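Local coordinates for protein chitinase (Chromobacterium violaceum, PDB 4TXG) that probably binds chitin and hydrolyses its O-glycosidic bonds as a family 18 glycoside hydrolase with a carbohydrate-binding module, at residues D398-W403 / G437-D442; N410-D415 / G561-P566. All coordinates share one frame; numbering follows the deposited sequence.

Contact 1 of 2, residues D398-W403 / G437-D442; sequences DLHGAW and GYLNTD. With CS (cesium ion), chain M.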
loop_
_atom_site.group_PDB
_atom_site.type_symbol
_atom_site.label_atom_id
_atom_site.label_comp_id
_atom_site.label_asym_id
_atom_site.label_seq_id
_atom_site.Cartn_x
_atom_site.Cartn_y
_atom_site.Cartn_z
ATOM N N ASP A 398 8.906 -2.190 -5.693
ATOM C CA ASP A 398 8.715 -2.339 -7.137
ATOM C C ASP A 398 8.544 -0.991 -7.830
ATOM O O ASP A 398 7.786 -0.872 -8.797
ATOM C CB ASP A 398 7.523 -3.245 -7.441
ATOM C CG ASP A 398 7.839 -4.707 -7.207
ATOM O OD1 ASP A 398 9.025 -5.031 -6.993
ATOM O OD2 ASP A 398 6.908 -5.534 -7.255
ATOM N N LEU A 399 9.274 0.016 -7.352
ATOM C CA LEU A 399 9.294 1.331 -7.990
ATOM C C LEU A 399 10.128 1.288 -9.272
ATOM O O LEU A 399 9.908 2.077 -10.193
ATOM C CB LEU A 399 9.858 2.396 -7.032
ATOM C CG LEU A 399 9.027 2.651 -5.768
ATOM C CD1 LEU A 399 9.740 3.609 -4.820
ATOM C CD2 LEU A 399 7.654 3.181 -6.148
ATOM N N HIS A 400 11.082 0.361 -9.308
ATOM C CA HIS A 400 11.887 0.069 -10.492
ATOM C C HIS A 400 12.084 -1.444 -10.583
ATOM O O HIS A 400 12.121 -2.130 -9.565
ATOM C CB HIS A 400 13.249 0.779 -10.437
ATOM C CG HIS A 400 13.165 2.252 -10.668
ATOM N ND1 HIS A 400 12.788 2.794 -11.877
ATOM C CD2 HIS A 400 13.395 3.305 -9.841
ATOM C CE1 HIS A 400 12.785 4.113 -11.790
ATOM N NE2 HIS A 400 13.154 4.447 -10.563
ATOM N N GLY A 401 12.216 -1.956 -11.800
ATOM C CA GLY A 401 12.317 -3.389 -12.023
ATOM C C GLY A 401 12.447 -3.657 -13.507
ATOM O O GLY A 401 12.328 -2.734 -14.312
ATOM N N ALA A 402 12.653 -4.918 -13.877
ATOM C CA ALA A 402 13.055 -5.243 -15.242
ATOM C C ALA A 402 11.905 -5.271 -16.255
ATOM O O ALA A 402 12.098 -5.661 -17.411
ATOM C CB ALA A 402 13.795 -6.571 -15.253
ATOM N N TRP A 403 10.723 -4.836 -15.839
ATOM C CA TRP A 403 9.644 -4.561 -16.790
ATOM C C TRP A 403 9.993 -3.344 -17.661
ATOM O O TRP A 403 9.409 -3.152 -18.730
ATOM C CB TRP A 403 8.317 -4.339 -16.055
ATOM C CG TRP A 403 8.438 -3.449 -14.853
ATOM C CD1 TRP A 403 8.331 -2.092 -14.829
ATOM C CD2 TRP A 403 8.692 -3.854 -13.500
ATOM N NE1 TRP A 403 8.501 -1.625 -13.548
ATOM C CE2 TRP A 403 8.722 -2.687 -12.714
ATOM C CE3 TRP A 403 8.890 -5.093 -12.877
ATOM C CZ2 TRP A 403 8.942 -2.719 -11.340
ATOM C CZ3 TRP A 403 9.114 -5.121 -11.510
ATOM C CH2 TRP A 403 9.139 -3.943 -10.758
ATOM N N GLY A 437 10.657 15.080 -7.034
ATOM C CA GLY A 437 10.702 13.760 -7.655
ATOM C C GLY A 437 9.870 12.786 -6.834
ATOM O O GLY A 437 9.949 12.812 -5.615
ATOM N N TYR A 438 9.085 11.922 -7.481
ATOM C CA TYR A 438 8.043 11.198 -6.741
ATOM C C TYR A 438 8.201 9.682 -6.627
ATOM O O TYR A 438 7.389 9.043 -5.961
ATOM C CB TYR A 438 6.666 11.492 -7.355
ATOM C CG TYR A 438 6.585 11.180 -8.826
ATOM C CD1 TYR A 438 6.271 9.899 -9.270
ATOM C CD2 TYR A 438 6.839 12.163 -9.770
ATOM C CE1 TYR A 438 6.213 9.611 -10.623
ATOM C CE2 TYR A 438 6.775 11.885 -11.119
ATOM C CZ TYR A 438 6.462 10.616 -11.538
ATOM O OH TYR A 438 6.408 10.352 -12.887
ATOM N N LEU A 439 9.219 9.096 -7.257
ATOM C CA LEU A 439 9.380 7.639 -7.214
ATOM C C LEU A 439 10.144 7.220 -5.963
ATOM O O LEU A 439 11.254 6.683 -6.040
ATOM C CB LEU A 439 10.100 7.121 -8.473
ATOM C CG LEU A 439 9.264 7.078 -9.755
ATOM C CD1 LEU A 439 10.064 6.499 -10.911
ATOM C CD2 LEU A 439 7.988 6.269 -9.525
ATOM N N ASN A 440 9.551 7.469 -4.807
ATOM C CA ASN A 440 10.221 7.148 -3.556
ATOM C C ASN A 440 9.224 7.037 -2.416
ATOM O O ASN A 440 8.119 7.565 -2.490
ATOM C CB ASN A 440 11.295 8.200 -3.236
ATOM C CG ASN A 440 10.725 9.612 -3.173
ATOM O OD1 ASN A 440 10.257 10.050 -2.127
ATOM N ND2 ASN A 440 10.755 10.327 -4.300
ATOM N N THR A 441 9.634 6.322 -1.375
ATOM C CA THR A 441 8.796 6.013 -0.221
ATOM C C THR A 441 8.298 7.271 0.483
ATOM O O THR A 441 7.123 7.364 0.861
ATOM C CB THR A 441 9.594 5.135 0.767
ATOM O OG1 THR A 441 10.007 3.944 0.082
ATOM C CG2 THR A 441 8.755 4.750 1.990
ATOM N N ASP A 442 9.191 8.242 0.628
ATOM C CA ASP A 442 8.876 9.489 1.327
ATOM C C ASP A 442 7.747 10.225 0.607
ATOM O O ASP A 442 6.833 10.749 1.261
ATOM C CB ASP A 442 10.135 10.366 1.433
ATOM C CG ASP A 442 9.897 11.671 2.168
ATOM O OD1 ASP A 442 10.024 11.706 3.414
ATOM O OD2 ASP A 442 9.612 12.684 1.492
HETATM CS CS CS M . 5.880 -7.382 -4.394
HETATM O O HOH W 1 2.949 -6.840 -2.968
HETATM O O HOH W 2 5.412 -9.673 -6.259
#
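Leu399 and Leu439 bring the loop 398-403 against the turn 437-442, and the two meet by van der Waals contact, with no hydrogen bond crossing between them. Leu399 has CG anti to its carbonyl carbon (chi1 -64°), and its branch CD1 reaches over to the backbone, lying 3.6 Å from Leu439 O and 3.8 Å from Asn440 CA. A branched aliphatic side chain suits this place because its methyl can lie against the backbone of Leu439 and Asn440 without needing a polar partner. Leu439 answers with its own CD1, which meets the imidazole of His400 at the CE1-NE2 side, 3.7 Å from His400 CE1; the two side chains cross at about a right angle. Helix 420-424 adds to this patch, with Glu421 touching both His400 and Leu439.

The polar groups look to their own surroundings. His400 NE2 is hydrogen-bonded to Asp419, which helps hold the ring that Leu439 CD1 touches. Asn440 ND2 donates to Gly437 O over 2.9 Å; the acceptor lies in the amide plane of Asn440, whereas the nitrogen sits above the carbonyl plane of Gly437. Thr441 OG1 bonds to Ala412 O.

At the far end of the first segment Asp398 OD2 lies 3.6 Å from a cesium ion, which Tyr464 and two waters also bind, while OD1 forms a salt bridge with Arg466. In the same loop Gly401 CA rests 3.4 Å above the plane of the Trp403 ring, toward its rim; with no side chain there, Gly401 CA can come this close to the indole.

Leu439 is the centre of an inverse gamma turn, which leads into Asn440, the N-cap of helix 441-448, its OD1 accepting from Trp443 N; both pack on the loop that follows strand 391-395 of the family 18 TIM barrel.

Contact 2 of 2, residues N410-D415 / G561-P566; sequences NAALYD and GALAAP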
loop_
_atom_site.group_PDB
_atom_site.type_symbol
_atom_site.label_atom_id
_atom_site.label_comp_id
_atom_site.label_asym_id
_atom_site.label_seq_id
_atom_site.Cartn_x
_atom_site.Cartn_y
_atom_site.Cartn_z
ATOM N N ASN A 410 14.762 -0.642 -5.981
ATOM C CA ASN A 410 13.409 -1.160 -5.924
ATOM C C ASN A 410 12.506 -0.319 -5.006
ATOM O O ASN A 410 11.300 -0.199 -5.230
ATOM C CB ASN A 410 13.463 -2.615 -5.450
ATOM C CG ASN A 410 12.110 -3.268 -5.452
ATOM O OD1 ASN A 410 11.510 -3.484 -4.409
ATOM N ND2 ASN A 410 11.605 -3.556 -6.635
ATOM N N ALA A 411 13.108 0.304 -3.995
ATOM C CA ALA A 411 12.334 0.931 -2.930
ATOM C C ALA A 411 13.070 2.119 -2.311
ATOM O O ALA A 411 13.230 2.180 -1.097
ATOM C CB ALA A 411 12.012 -0.103 -1.859
ATOM N N ALA A 412 13.535 3.048 -3.141
ATOM C CA ALA A 412 14.235 4.220 -2.611
ATOM C C ALA A 412 13.419 4.930 -1.527
ATOM O O ALA A 412 12.217 5.125 -1.681
ATOM C CB ALA A 412 14.561 5.201 -3.744
ATOM N N LEU A 413 14.069 5.317 -0.432
ATOM C CA LEU A 413 13.386 6.123 0.585
ATOM C C LEU A 413 13.124 7.545 0.081
ATOM O O LEU A 413 12.039 8.096 0.279
ATOM C CB LEU A 413 14.213 6.187 1.870
ATOM C CG LEU A 413 13.654 7.055 2.999
ATOM C CD1 LEU A 413 12.263 6.589 3.405
ATOM C CD2 LEU A 413 14.595 7.040 4.198
ATOM N N TYR A 414 14.142 8.130 -0.546
ATOM C CA TYR A 414 14.109 9.519 -1.007
ATOM C C TYR A 414 14.398 9.670 -2.494
ATOM O O TYR A 414 14.982 8.792 -3.117
ATOM C CB TYR A 414 15.166 10.353 -0.281
ATOM C CG TYR A 414 15.006 10.552 1.204
ATOM C CD1 TYR A 414 13.772 10.855 1.769
ATOM C CD2 TYR A 414 16.122 10.509 2.038
ATOM C CE1 TYR A 414 13.647 11.075 3.128
ATOM C CE2 TYR A 414 16.010 10.721 3.395
ATOM C CZ TYR A 414 14.773 11.011 3.933
ATOM O OH TYR A 414 14.672 11.232 5.284
ATOM N N ASP A 415 14.031 10.826 -3.033
ATOM C CA ASP A 415 14.523 11.277 -4.329
ATOM C C ASP A 415 15.972 11.786 -4.181
ATOM O O ASP A 415 16.305 12.377 -3.149
ATOM C CB ASP A 415 13.623 12.386 -4.863
ATOM C CG ASP A 415 13.994 12.803 -6.272
ATOM O OD1 ASP A 415 13.607 12.084 -7.218
ATOM O OD2 ASP A 415 14.681 13.830 -6.420
ATOM N N GLY A 561 23.319 6.494 0.538
ATOM C CA GLY A 561 22.580 7.027 1.678
ATOM C C GLY A 561 21.536 8.073 1.314
ATOM O O GLY A 561 20.585 8.295 2.066
ATOM N N ALA A 562 21.711 8.727 0.169
ATOM C CA ALA A 562 20.716 9.688 -0.300
ATOM C C ALA A 562 19.427 8.968 -0.674
ATOM O O ALA A 562 18.332 9.516 -0.561
ATOM C CB ALA A 562 21.265 10.488 -1.491
ATOM N N LEU A 563 19.565 7.718 -1.109
ATOM C CA LEU A 563 18.423 6.910 -1.523
ATOM C C LEU A 563 17.983 5.910 -0.454
ATOM O O LEU A 563 16.911 5.328 -0.556
ATOM C CB LEU A 563 18.768 6.144 -2.806
ATOM C CG LEU A 563 19.082 6.984 -4.046
ATOM C CD1 LEU A 563 19.756 6.146 -5.137
ATOM C CD2 LEU A 563 17.793 7.614 -4.551
ATOM N N ALA A 564 18.827 5.725 0.560
ATOM C CA ALA A 564 18.720 4.612 1.511
ATOM C C ALA A 564 18.582 3.282 0.769
ATOM O O ALA A 564 17.690 2.483 1.054
ATOM C CB ALA A 564 17.552 4.819 2.485
ATOM N N ALA A 565 19.485 3.053 -0.175
ATOM C CA ALA A 565 19.382 1.903 -1.071
ATOM C C ALA A 565 20.697 1.133 -1.192
ATOM O O ALA A 565 21.717 1.695 -1.575
ATOM C CB ALA A 565 18.923 2.357 -2.439
ATOM N N PRO A 566 20.674 -0.162 -0.843
ATOM C CA PRO A 566 21.797 -1.047 -1.141
ATOM C C PRO A 566 21.567 -1.785 -2.454
ATOM O O PRO A 566 20.423 -1.967 -2.876
ATOM C CB PRO A 566 21.799 -2.025 0.042
ATOM C CG PRO A 566 20.330 -2.109 0.460
ATOM C CD PRO A 566 19.635 -0.834 -0.040
HETATM O O HOH W 3 18.014 12.193 -1.042
#
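The Tyr414 ring has Leu413 CG over the centre of one face, 3.9 Å above the plane, and the carbonyl oxygen Ala562 O at its edge, in plane, near CD2. That oxygen also comes within 3.3 Å of Tyr414 CB. An aromatic ring suits this place, one face taking its apolar neighbour while the C-H edge meets a carbonyl.

The partner segment 561-566 leads from strand 556-560 into strand 565-570, and Ala564 and Ala565, both facing Asn560, form a G1 beta bulge. Ala564 has positive phi and psi (50°/51°), a conformation more usual for glycine, and its small CB touches Leu413 CB at 3.7 Å. Leu413 CG stands anti to its backbone N, on the side of the carbonyl carbon, where it lies over the Tyr414 ring. Leu563 CD2 lies against the loop, 3.4 Å from Tyr414 O and 4.1 Å from Ala412 CB.

One direct hydrogen bond ties the segments: Leu413 N to Leu563 O, 2.8 Å, with the donor tilted 28° from the carbonyl plane. Ala412 CA makes a further C-H...O contact with the same oxygen. Farther along, a single water donates to both Asp415 O and Ala562 O, each at 2.7 Å.

In the fold
The two contacts lie on the same side of the chain's centre, their own centres about 10 Å apart, within the family 18 region. Along the chain their segments alternate: 398-403, 410-415, 437-442, then 561-566. The first two belong to one long loop between strand 391-395 of the barrel sheet and helix 420-424, so this loop takes part in both. Contact 1 joins it to the start of helix 441-448, contact 2 to the turn between strands 556-560 and 565-570 of the four-stranded antiparallel sheet. They also touch directly: Thr441 N lies 2.9 Å from Ala412 O and Asp442 N 2.9 Å from Leu413 O, both probable hydrogen bonds. Residues 410-415 thus lie between helix start and sheet turn.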